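Local coordinates for glucose import ATP-binding protein GlcV (Sulfolobus solfataricus, PDB 1OXX) that hydrolyses ATP to energise glucose uptake as the nucleotide-binding subunit of the GlcSTUV ABC transporter, at residues Pro95-Thr98 with Ala99-Ile103; Phe47-Ile51 with Ala52-Val56; Phe105-Thr108 with Asn109-Met112. The protein carries 1 engineered substitution. All coordinates share one frame; numbering follows the deposited sequence.

Overall arrangement
Three turns of one ABC-ATPase domain illustrate how a chain enters, leaves and travels between helices. Contact 2 comes first and closes helix 41-52, into which the Walker A P-loop runs and which packs against strands of the mixed sheet. Contact 1 then opens helix 99-104, and contact 3 follows one residue further on, taking the chain toward helix 114-127. The centres of contacts 1 and 3 lie about 14 Å apart; that of contact 2 lies about 25 Å from contact 1 and about 22 Å from contact 3. Contact 2 lies close to the inferred ATP site, the Arg49 side chain about 4 Å from that of Thr45; the others belong to the helical part of the domain.

Contact 1: residues Pro95-Thr98 with Ala99-Ile103; sequences PNLT and AFENI
Ala99, first residue of the helix, follows directly on Thr98, and its CB lies 3.7 Å from Thr98 C; its methyl group faces Val149 of helix 143-155. Phe100 has its ring anti to the backbone N (chi1 179°), which carries it off toward Val121 of helix 114-127 and leaves its CB beside the Thr98 hydroxyl. Glu101 completes a capping box, the reciprocal exchange between the N-cap residue and the third residue of the helix: Glu101 N gives a straight bond to Thr98 OG1 at 3.1 Å, and Thr98 N returns one to Glu101 OE1 at 2.9 Å, with an N-H...O angle of 167°. That carboxylate oxygen receives it on its anti lone pair. The Glu101 chain, extended beyond CG, also passes at about a right angle to Leu97, whose CB rests 3.6 Å from Glu101 CB, while Leu97 CD2 reaches toward the carboxylate. Asn102 grips Thr98 O twice. Asn102 N meets Thr98 O at 2.8 Å, nearly in line with the carbonyl, whereas Asn102 ND2 approaches Thr98 O from above the carbonyl plane at 3.1 Å; the amide's other end, OD1, accepts from Tyr94 N.

Contact 2: residues Phe47-Ile51 with Ala52-Val56; sequences FMRII and AGLDV
Arg49 O is the acceptor shared by three successive amides, Gly53 N and Leu54 N at 2.9 Å and Asp55 N at 3.2 Å; the last comes from above the carbonyl plane. With the weak bond from Gly53 N to Ile50 O, the Leu54 bond defines a Schellman motif, in which Gly53 is the C-prime residue. Its positive phi (98°) would press a side chain against the preceding carbonyl, a conformation that suits glycine. Ile50 O and Asp55 O are joined by a water that donates to both, and a CA-H...O contact runs from Ile50 CA to Asp55 O. Lys11 forms a salt bridge with Asp55 OD1, while OD2 reaches Arg49 NE through a second water, weakly held on the arginine side.

The Arg49 chain, bent at chi3 (70°), lays its guanidinium flat against Leu54, with Leu54 CB 4.0 Å above its centre. A third water, in the guanidinium plane, ties NH2 to Leu54 O. On another side of the turn Ile50 packs CD1 against the Val56 carbonyl, 3.8 Å from Val56 O, and CG1 against Asp55 CB. An alanine at Ile50 would lose these branches and is likely to open a gap between the helix end and the backbone of Asp55-Val56. Arg82 bonds to the carbonyls of Ile50 and Ile51. Around this helix end, Ile50 meets Leu21 of strand 18-28, Ala52 rests on Met86 of strand 84-88 and Leu163 of strand 161-165, and Ile51 packs on Leu163 and on Leu195 of strand 193-198.

Contact 3: residues Phe105-Thr108 with Asn109-Met112; sequences FPLT and NMKM
Leu107 and Met112 meet through their ends across the turn: Leu107 CD2 lies 4.0 Å from Met112 SD, and CD1 the same distance from Met112 CE. The two side chains approach at a slant. In Met112 the bend at chi3 (60°) sets the sulfur against one branch of the leucine and the methyl against the other. Met110 behaves differently. It touches through CB and CG, with CG 3.5 Å from Pro106 O and near Leu107 CA, while its end leads away from residues 105-108.

Thr108 and Asn109 lie side by side and point the same way. In Thr108 the methyl is anti to the backbone N and OG1 sits beside that N (chi1 -61°), which turns the hydroxyl back to donate to Phe105 O at 2.7 Å. The same carbonyl takes Thr108 N, so two bonds grip it. Asn109 leans its amide over the Thr108 peptide, with CG 3.5 Å from Thr108 C.

Two waters add further bridges. One molecule donates to Pro106 O and accepts from Asn109 N; another lies 2.7 Å from Leu107 O and accepts from Met112 N at 3.0 Å. Leu107 packs on Val156 and on Arg120 of helix 114-127, and Met112 on Ile117 of the same helix. A 3.2 Å bond from Met110 N to Leu107 O, the donor above the carbonyl plane, closes a type I beta turn, which here lies in the surface connection between helices 99-104 and 114-127 of the ABC-ATPase domain.

Contact 1: residues Pro95-Thr98 with Ala99-Ile103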
ATOM      1  N   PRO A  95      13.716  23.746  -6.038  1.00  4.98           N
ATOM      2  CA  PRO A  95      13.540  24.810  -5.053  1.00  6.95           C
ATOM      3  C   PRO A  95      13.681  26.221  -5.604  1.00  7.46           C
ATOM      4  O   PRO A  95      13.088  27.135  -5.021  1.00  5.01           O
ATOM      5  CB  PRO A  95      14.631  24.503  -4.017  1.00  9.18           C
ATOM      6  CG  PRO A  95      15.644  23.720  -4.791  1.00 12.24           C
ATOM      7  CD  PRO A  95      14.860  22.867  -5.708  1.00  6.34           C
ATOM      8  N   ASN A  96      14.466  26.412  -6.663  1.00  3.81           N
ATOM      9  CA  ASN A  96      14.664  27.740  -7.225  1.00  5.93           C
ATOM     10  C   ASN A  96      13.921  27.987  -8.531  1.00  9.22           C
ATOM     11  O   ASN A  96      14.302  28.848  -9.337  1.00  9.40           O
ATOM     12  CB  ASN A  96      16.137  28.049  -7.414  1.00  6.12           C
ATOM     13  CG  ASN A  96      16.388  29.530  -7.490  1.00 11.71           C
ATOM     14  OD1 ASN A  96      15.619  30.324  -6.927  1.00  9.96           O
ATOM     15  ND2 ASN A  96      17.449  29.927  -8.191  1.00  8.54           N
ATOM     16  N   LEU A  97      12.859  27.225  -8.733  1.00  6.13           N
ATOM     17  CA  LEU A  97      11.932  27.476  -9.833  1.00  5.41           C
ATOM     18  C   LEU A  97      10.587  27.776  -9.169  1.00  4.35           C
ATOM     19  O   LEU A  97      10.240  27.164  -8.154  1.00  4.57           O
ATOM     20  CB  LEU A  97      11.809  26.265 -10.771  1.00  6.00           C
ATOM     21  CG  LEU A  97      12.964  25.940 -11.734  1.00  9.47           C
ATOM     22  CD1 LEU A  97      12.535  24.825 -12.682  1.00  9.30           C
ATOM     23  CD2 LEU A  97      13.454  27.168 -12.494  1.00 19.61           C
ATOM     24  N   THR A  98       9.826  28.715  -9.718  1.00  4.06           N
ATOM     25  CA  THR A  98       8.520  28.973  -9.160  1.00  3.85           C
ATOM     26  C   THR A  98       7.617  27.779  -9.445  1.00  2.95           C
ATOM     27  O   THR A  98       7.977  26.869 -10.202  1.00  4.31           O
ATOM     28  CB  THR A  98       7.871  30.196  -9.796  1.00  3.52           C
ATOM     29  OG1 THR A  98       7.752  29.976 -11.217  1.00  5.23           O
ATOM     30  CG2 THR A  98       8.724  31.438  -9.635  1.00  5.45           C
ATOM     31  N   ALA A  99       6.423  27.779  -8.878  1.00  2.14           N
ATOM     32  CA  ALA A  99       5.473  26.718  -9.167  1.00  3.37           C
ATOM     33  C   ALA A  99       5.223  26.650 -10.682  1.00  3.06           C
ATOM     34  O   ALA A  99       5.202  25.570 -11.262  1.00  4.43           O
ATOM     35  CB  ALA A  99       4.185  26.937  -8.383  1.00  4.06           C
ATOM     36  N   PHE A 100       5.024  27.794 -11.334  1.00  3.18           N
ATOM     37  CA  PHE A 100       4.815  27.815 -12.775  1.00  5.01           C
ATOM     38  C   PHE A 100       5.983  27.147 -13.482  1.00  4.52           C
ATOM     39  O   PHE A 100       5.797  26.333 -14.350  1.00  4.16           O
ATOM     40  CB  PHE A 100       4.702  29.260 -13.302  1.00  5.35           C
ATOM     41  CG  PHE A 100       4.500  29.353 -14.795  1.00  4.99           C
ATOM     42  CD1 PHE A 100       3.243  29.374 -15.330  1.00  5.92           C
ATOM     43  CD2 PHE A 100       5.573  29.340 -15.657  1.00  4.85           C
ATOM     44  CE1 PHE A 100       3.054  29.440 -16.696  1.00  9.89           C
ATOM     45  CE2 PHE A 100       5.385  29.406 -17.017  1.00  4.91           C
ATOM     46  CZ  PHE A 100       4.123  29.449 -17.534  1.00  7.69           C
ATOM     47  N   GLU A 101       7.197  27.548 -13.135  1.00  4.25           N
ATOM     48  CA  GLU A 101       8.381  27.032 -13.774  1.00  5.94           C
ATOM     49  C   GLU A 101       8.535  25.537 -13.542  1.00  3.01           C
ATOM     50  O   GLU A 101       8.980  24.784 -14.426  1.00  6.96           O
ATOM     51  CB  GLU A 101       9.604  27.792 -13.242  1.00  5.39           C
ATOM     52  CG  GLU A 101       9.695  29.232 -13.721  1.00  7.49           C
ATOM     53  CD  GLU A 101      10.898  29.980 -13.171  1.00 10.18           C
ATOM     54  OE1 GLU A 101      11.123  29.986 -11.944  1.00  6.72           O
ATOM     55  OE2 GLU A 101      11.629  30.593 -13.994  1.00 19.19           O
ATOM     56  N   ASN A 102       8.154  25.076 -12.351  1.00  3.55           N
ATOM     57  CA  ASN A 102       8.216  23.654 -12.049  1.00  5.35           C
ATOM     58  C   ASN A 102       7.245  22.868 -12.926  1.00  4.14           C
ATOM     59  O   ASN A 102       7.575  21.793 -13.419  1.00  5.88           O
ATOM     60  CB  ASN A 102       7.890  23.401 -10.577  1.00  3.73           C
ATOM     61  CG  ASN A 102       9.122  23.324  -9.721  1.00  7.73           C
ATOM     62  OD1 ASN A 102       9.818  22.296  -9.706  1.00 12.15           O
ATOM     63  ND2 ASN A 102       9.420  24.405  -9.001  1.00  4.38           N
ATOM     64  N   ILE A 103       6.038  23.391 -13.107  1.00  5.10           N
ATOM     65  CA  ILE A 103       5.026  22.714 -13.901  1.00  3.93           C
ATOM     66  C   ILE A 103       5.353  22.776 -15.396  1.00  7.36           C
ATOM     67  O   ILE A 103       5.079  21.827 -16.140  1.00  7.84           O
ATOM     68  CB  ILE A 103       3.644  23.289 -13.597  1.00  5.86           C
ATOM     69  CG1 ILE A 103       3.297  23.098 -12.114  1.00  6.05           C
ATOM     70  CG2 ILE A 103       2.578  22.643 -14.487  1.00  4.99           C
ATOM     71  CD1 ILE A 103       2.045  23.898 -11.660  1.00  7.52           C
TER

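Contact 2: residues Phe47-Ile51 with Ala52-Val56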
ATOM      1  N   PHE A  47      10.643  -1.975  -8.793  1.00  6.71           N
ATOM      2  CA  PHE A  47       9.545  -2.278  -9.705  1.00  4.31           C
ATOM      3  C   PHE A  47       9.026  -1.002 -10.354  1.00  5.04           C
ATOM      4  O   PHE A  47       8.850  -0.927 -11.565  1.00  5.74           O
ATOM      5  CB  PHE A  47       8.400  -2.968  -8.957  1.00  7.07           C
ATOM      6  CG  PHE A  47       7.232  -3.340  -9.829  1.00  9.05           C
ATOM      7  CD1 PHE A  47       7.292  -4.444 -10.661  1.00 14.74           C
ATOM      8  CD2 PHE A  47       6.071  -2.594  -9.815  1.00 10.20           C
ATOM      9  CE1 PHE A  47       6.209  -4.791 -11.468  1.00 14.61           C
ATOM     10  CE2 PHE A  47       4.993  -2.945 -10.613  1.00 13.60           C
ATOM     11  CZ  PHE A  47       5.065  -4.040 -11.440  1.00 14.28           C
ATOM     12  N   MET A  48       8.812   0.025  -9.549  1.00  3.54           N
ATOM     13  CA  MET A  48       8.271   1.247 -10.088  1.00  7.66           C
ATOM     14  C   MET A  48       9.211   1.894 -11.099  1.00  7.80           C
ATOM     15  O   MET A  48       8.782   2.456 -12.117  1.00  7.48           O
ATOM     16  CB  MET A  48       7.973   2.221  -8.950  1.00 10.01           C
ATOM     17  CG  MET A  48       7.319   3.505  -9.463  0.33 18.19           C
ATOM     18  SD  MET A  48       5.854   4.090  -8.608  0.33 13.85           S
ATOM     19  CE  MET A  48       4.619   3.135  -9.426  0.33 11.63           C
ATOM     20  N   ARG A  49      10.506   1.849 -10.798  1.00  6.72           N
ATOM     21  CA  ARG A  49      11.501   2.427 -11.684  1.00  8.78           C
ATOM     22  C   ARG A  49      11.531   1.680 -13.020  1.00  6.66           C
ATOM     23  O   ARG A  49      11.764   2.281 -14.065  1.00  7.20           O
ATOM     24  CB  ARG A  49      12.882   2.414 -11.019  1.00  8.93           C
ATOM     25  CG  ARG A  49      13.040   3.492  -9.970  1.00 13.13           C
ATOM     26  CD  ARG A  49      14.333   3.429  -9.189  1.00 15.06           C
ATOM     27  NE  ARG A  49      15.511   3.789  -9.966  1.00 17.55           N
ATOM     28  CZ  ARG A  49      15.878   5.035 -10.220  1.00 18.85           C
ATOM     29  NH1 ARG A  49      15.165   6.043  -9.756  1.00 19.93           N
ATOM     30  NH2 ARG A  49      16.977   5.273 -10.926  1.00 21.72           N
ATOM     31  N   ILE A  50      11.290   0.372 -12.981  1.00  6.40           N
ATOM     32  CA  ILE A  50      11.227  -0.400 -14.214  1.00  4.58           C
ATOM     33  C   ILE A  50       9.991  -0.001 -15.018  1.00  4.39           C
ATOM     34  O   ILE A  50      10.060   0.154 -16.247  1.00  5.71           O
ATOM     35  CB  ILE A  50      11.285  -1.901 -13.910  1.00  5.87           C
ATOM     36  CG1 ILE A  50      12.712  -2.268 -13.530  1.00  8.94           C
ATOM     37  CG2 ILE A  50      10.839  -2.715 -15.102  1.00  8.80           C
ATOM     38  CD1 ILE A  50      12.896  -3.689 -13.045  1.00  6.35           C
ATOM     39  N   ILE A  51       8.845   0.154 -14.359  1.00  4.52           N
ATOM     40  CA  ILE A  51       7.661   0.617 -15.096  1.00  4.91           C
ATOM     41  C   ILE A  51       7.903   2.021 -15.674  1.00  4.90           C
ATOM     42  O   ILE A  51       7.469   2.305 -16.784  1.00  6.00           O
ATOM     43  CB  ILE A  51       6.392   0.604 -14.204  1.00  6.22           C
ATOM     44  CG1 ILE A  51       6.167  -0.766 -13.568  1.00  4.85           C
ATOM     45  CG2 ILE A  51       5.182   1.044 -15.003  1.00  4.70           C
ATOM     46  CD1 ILE A  51       6.052  -1.906 -14.551  1.00  6.75           C
ATOM     47  N   ALA A  52       8.599   2.879 -14.934  1.00  6.24           N
ATOM     48  CA  ALA A  52       8.845   4.247 -15.408  1.00  7.64           C
ATOM     49  C   ALA A  52       9.857   4.301 -16.539  1.00  7.99           C
ATOM     50  O   ALA A  52       9.817   5.196 -17.377  1.00  9.58           O
ATOM     51  CB  ALA A  52       9.304   5.127 -14.267  1.00  6.68           C
ATOM     52  N   GLY A  53      10.770   3.343 -16.573  1.00  5.39           N
ATOM     53  CA  GLY A  53      11.815   3.341 -17.577  1.00  5.06           C
ATOM     54  C   GLY A  53      13.109   3.939 -17.035  1.00  7.94           C
ATOM     55  O   GLY A  53      14.047   4.189 -17.791  1.00 12.09           O
ATOM     56  N   LEU A  54      13.160   4.162 -15.728  1.00  7.08           N
ATOM     57  CA  LEU A  54      14.367   4.670 -15.060  1.00  9.73           C
ATOM     58  C   LEU A  54      15.344   3.527 -14.780  1.00 11.73           C
ATOM     59  O   LEU A  54      16.519   3.742 -14.448  1.00 12.22           O
ATOM     60  CB  LEU A  54      13.998   5.404 -13.770  1.00  9.05           C
ATOM     61  CG  LEU A  54      13.158   6.667 -13.996  1.00 15.32           C
ATOM     62  CD1 LEU A  54      12.596   7.191 -12.697  1.00 16.25           C
ATOM     63  CD2 LEU A  54      13.999   7.732 -14.695  1.00 15.77           C
ATOM     64  N   ASP A  55      14.832   2.307 -14.891  1.00  9.19           N
ATOM     65  CA  ASP A  55      15.634   1.105 -14.781  1.00  8.14           C
ATOM     66  C   ASP A  55      15.025   0.083 -15.735  1.00  9.82           C
ATOM     67  O   ASP A  55      13.988   0.346 -16.351  1.00  9.21           O
ATOM     68  CB  ASP A  55      15.654   0.591 -13.347  1.00  9.35           C
ATOM     69  CG  ASP A  55      16.838  -0.328 -13.065  1.00 17.53           C
ATOM     70  OD1 ASP A  55      17.562  -0.730 -14.012  1.00 14.20           O
ATOM     71  OD2 ASP A  55      17.117  -0.697 -11.910  1.00 24.80           O
ATOM     72  N   VAL A  56      15.683  -1.061 -15.880  1.00  8.06           N
ATOM     73  CA  VAL A  56      15.224  -2.110 -16.777  1.00  5.34           C
ATOM     74  C   VAL A  56      15.267  -3.477 -16.122  1.00  7.49           C
ATOM     75  O   VAL A  56      16.039  -3.689 -15.188  1.00  8.39           O
ATOM     76  CB  VAL A  56      16.089  -2.172 -18.051  1.00 10.79           C
ATOM     77  CG1 VAL A  56      15.940  -0.884 -18.857  1.00 14.36           C
ATOM     78  CG2 VAL A  56      17.537  -2.420 -17.709  1.00 10.71           C
TER
HETATM   79  O   HOH W   1      16.282   0.813  -9.767  1.00 32.19           O
HETATM   80  O   HOH W   2      18.466   2.779 -12.178  1.00 46.09           O
HETATM   81  O   HOH W   3      11.982  -0.313 -18.121  1.00 12.39           O

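Contact 3: residues Phe105-Thr108 with Asn109-Met112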
ATOM      1  N   PHE A 105       8.363  22.848 -16.702  1.00  7.54           N
ATOM      2  CA  PHE A 105       9.618  22.179 -17.013  1.00  8.80           C
ATOM      3  C   PHE A 105       9.499  21.001 -17.989  1.00  6.14           C
ATOM      4  O   PHE A 105      10.274  20.922 -18.937  1.00  9.71           O
ATOM      5  CB  PHE A 105      10.313  21.740 -15.720  1.00 11.43           C
ATOM      6  CG  PHE A 105      11.736  21.304 -15.928  1.00 19.16           C
ATOM      7  CD1 PHE A 105      12.726  22.237 -16.178  1.00 21.38           C
ATOM      8  CD2 PHE A 105      12.068  19.972 -15.897  1.00 21.61           C
ATOM      9  CE1 PHE A 105      14.035  21.838 -16.379  1.00 31.86           C
ATOM     10  CE2 PHE A 105      13.376  19.566 -16.095  1.00 23.96           C
ATOM     11  CZ  PHE A 105      14.356  20.506 -16.335  1.00 26.81           C
ATOM     12  N   PRO A 106       8.554  20.089 -17.783  1.00  6.07           N
ATOM     13  CA  PRO A 106       8.449  18.939 -18.689  1.00  8.16           C
ATOM     14  C   PRO A 106       8.100  19.322 -20.118  1.00  7.43           C
ATOM     15  O   PRO A 106       8.263  18.495 -21.014  1.00 10.61           O
ATOM     16  CB  PRO A 106       7.322  18.108 -18.070  1.00 10.30           C
ATOM     17  CG  PRO A 106       7.298  18.523 -16.616  1.00  9.11           C
ATOM     18  CD  PRO A 106       7.593  20.006 -16.671  1.00  6.82           C
ATOM     19  N   LEU A 107       7.629  20.543 -20.335  1.00  8.43           N
ATOM     20  CA  LEU A 107       7.211  20.975 -21.669  1.00  6.50           C
ATOM     21  C   LEU A 107       8.322  21.632 -22.478  1.00 13.37           C
ATOM     22  O   LEU A 107       8.108  21.997 -23.631  1.00 12.60           O
ATOM     23  CB  LEU A 107       6.065  21.967 -21.554  1.00  8.28           C
ATOM     24  CG  LEU A 107       4.799  21.500 -20.824  1.00  6.19           C
ATOM     25  CD1 LEU A 107       3.722  22.566 -20.851  1.00  8.19           C
ATOM     26  CD2 LEU A 107       4.296  20.229 -21.457  1.00  7.35           C
ATOM     27  N   THR A 108       9.493  21.764 -21.874  1.00 11.03           N
ATOM     28  CA  THR A 108      10.616  22.489 -22.468  1.00 17.14           C
ATOM     29  C   THR A 108      10.925  22.093 -23.903  1.00 18.20           C
ATOM     30  O   THR A 108      11.139  22.956 -24.759  1.00 17.11           O
ATOM     31  CB  THR A 108      11.863  22.280 -21.610  1.00 19.43           C
ATOM     32  OG1 THR A 108      11.635  22.795 -20.296  1.00 19.91           O
ATOM     33  CG2 THR A 108      13.027  23.109 -22.139  1.00 22.33           C
ATOM     34  N   ASN A 109      10.951  20.795 -24.163  1.00 14.61           N
ATOM     35  CA  ASN A 109      11.292  20.307 -25.494  1.00 23.65           C
ATOM     36  C   ASN A 109      10.150  19.559 -26.181  1.00 18.60           C
ATOM     37  O   ASN A 109      10.371  18.594 -26.920  1.00 17.46           O
ATOM     38  CB  ASN A 109      12.535  19.432 -25.413  1.00 23.21           C
ATOM     39  CG  ASN A 109      13.732  20.171 -24.829  1.00 29.53           C
ATOM     40  OD1 ASN A 109      14.168  21.206 -25.355  1.00 26.16           O
ATOM     41  ND2 ASN A 109      14.272  19.643 -23.738  1.00 25.01           N
ATOM     42  N   MET A 110       8.930  20.039 -25.961  1.00 13.56           N
ATOM     43  CA  MET A 110       7.741  19.430 -26.548  1.00 10.86           C
ATOM     44  C   MET A 110       7.200  20.213 -27.742  1.00  8.34           C
ATOM     45  O   MET A 110       6.046  20.078 -28.121  1.00 14.06           O
ATOM     46  CB  MET A 110       6.668  19.260 -25.472  1.00 10.62           C
ATOM     47  CG  MET A 110       7.116  18.331 -24.348  1.00 12.75           C
ATOM     48  SD  MET A 110       7.597  16.683 -24.952  1.00 18.33           S
ATOM     49  CE  MET A 110       6.073  16.203 -25.573  1.00 18.29           C
ATOM     50  N   LYS A 111       8.061  21.030 -28.331  1.00 10.79           N
ATOM     51  CA  LYS A 111       7.720  21.798 -29.519  1.00 10.08           C
ATOM     52  C   LYS A 111       6.499  22.683 -29.343  1.00 10.36           C
ATOM     53  O   LYS A 111       5.701  22.869 -30.257  1.00 10.59           O
ATOM     54  CB  LYS A 111       7.537  20.866 -30.719  1.00 16.74           C
ATOM     55  CG  LYS A 111       8.807  20.122 -31.095  1.00 21.01           C
ATOM     56  CD  LYS A 111       8.611  19.254 -32.331  0.50 28.83           C
ATOM     57  CE  LYS A 111       7.794  18.004 -32.026  0.50 33.16           C
ATOM     58  NZ  LYS A 111       6.368  18.309 -31.728  0.50 37.15           N
ATOM     59  N   MET A 112       6.398  23.293 -28.166  1.00  7.89           N
ATOM     60  CA  MET A 112       5.315  24.197 -27.855  1.00  8.19           C
ATOM     61  C   MET A 112       5.828  25.630 -27.776  1.00  6.58           C
ATOM     62  O   MET A 112       6.915  25.873 -27.255  1.00  7.74           O
ATOM     63  CB  MET A 112       4.680  23.792 -26.520  1.00  9.11           C
ATOM     64  CG  MET A 112       4.044  22.409 -26.588  1.00  9.41           C
ATOM     65  SD  MET A 112       3.444  21.770 -25.016  1.00 12.25           S
ATOM     66  CE  MET A 112       2.308  22.946 -24.584  1.00 11.16           C
TER
HETATM   67  O   HOH W   4      10.680  18.671 -22.651  1.00 34.84           O
HETATM   68  O   HOH W   5       8.252  23.446 -25.872  1.00 17.23           O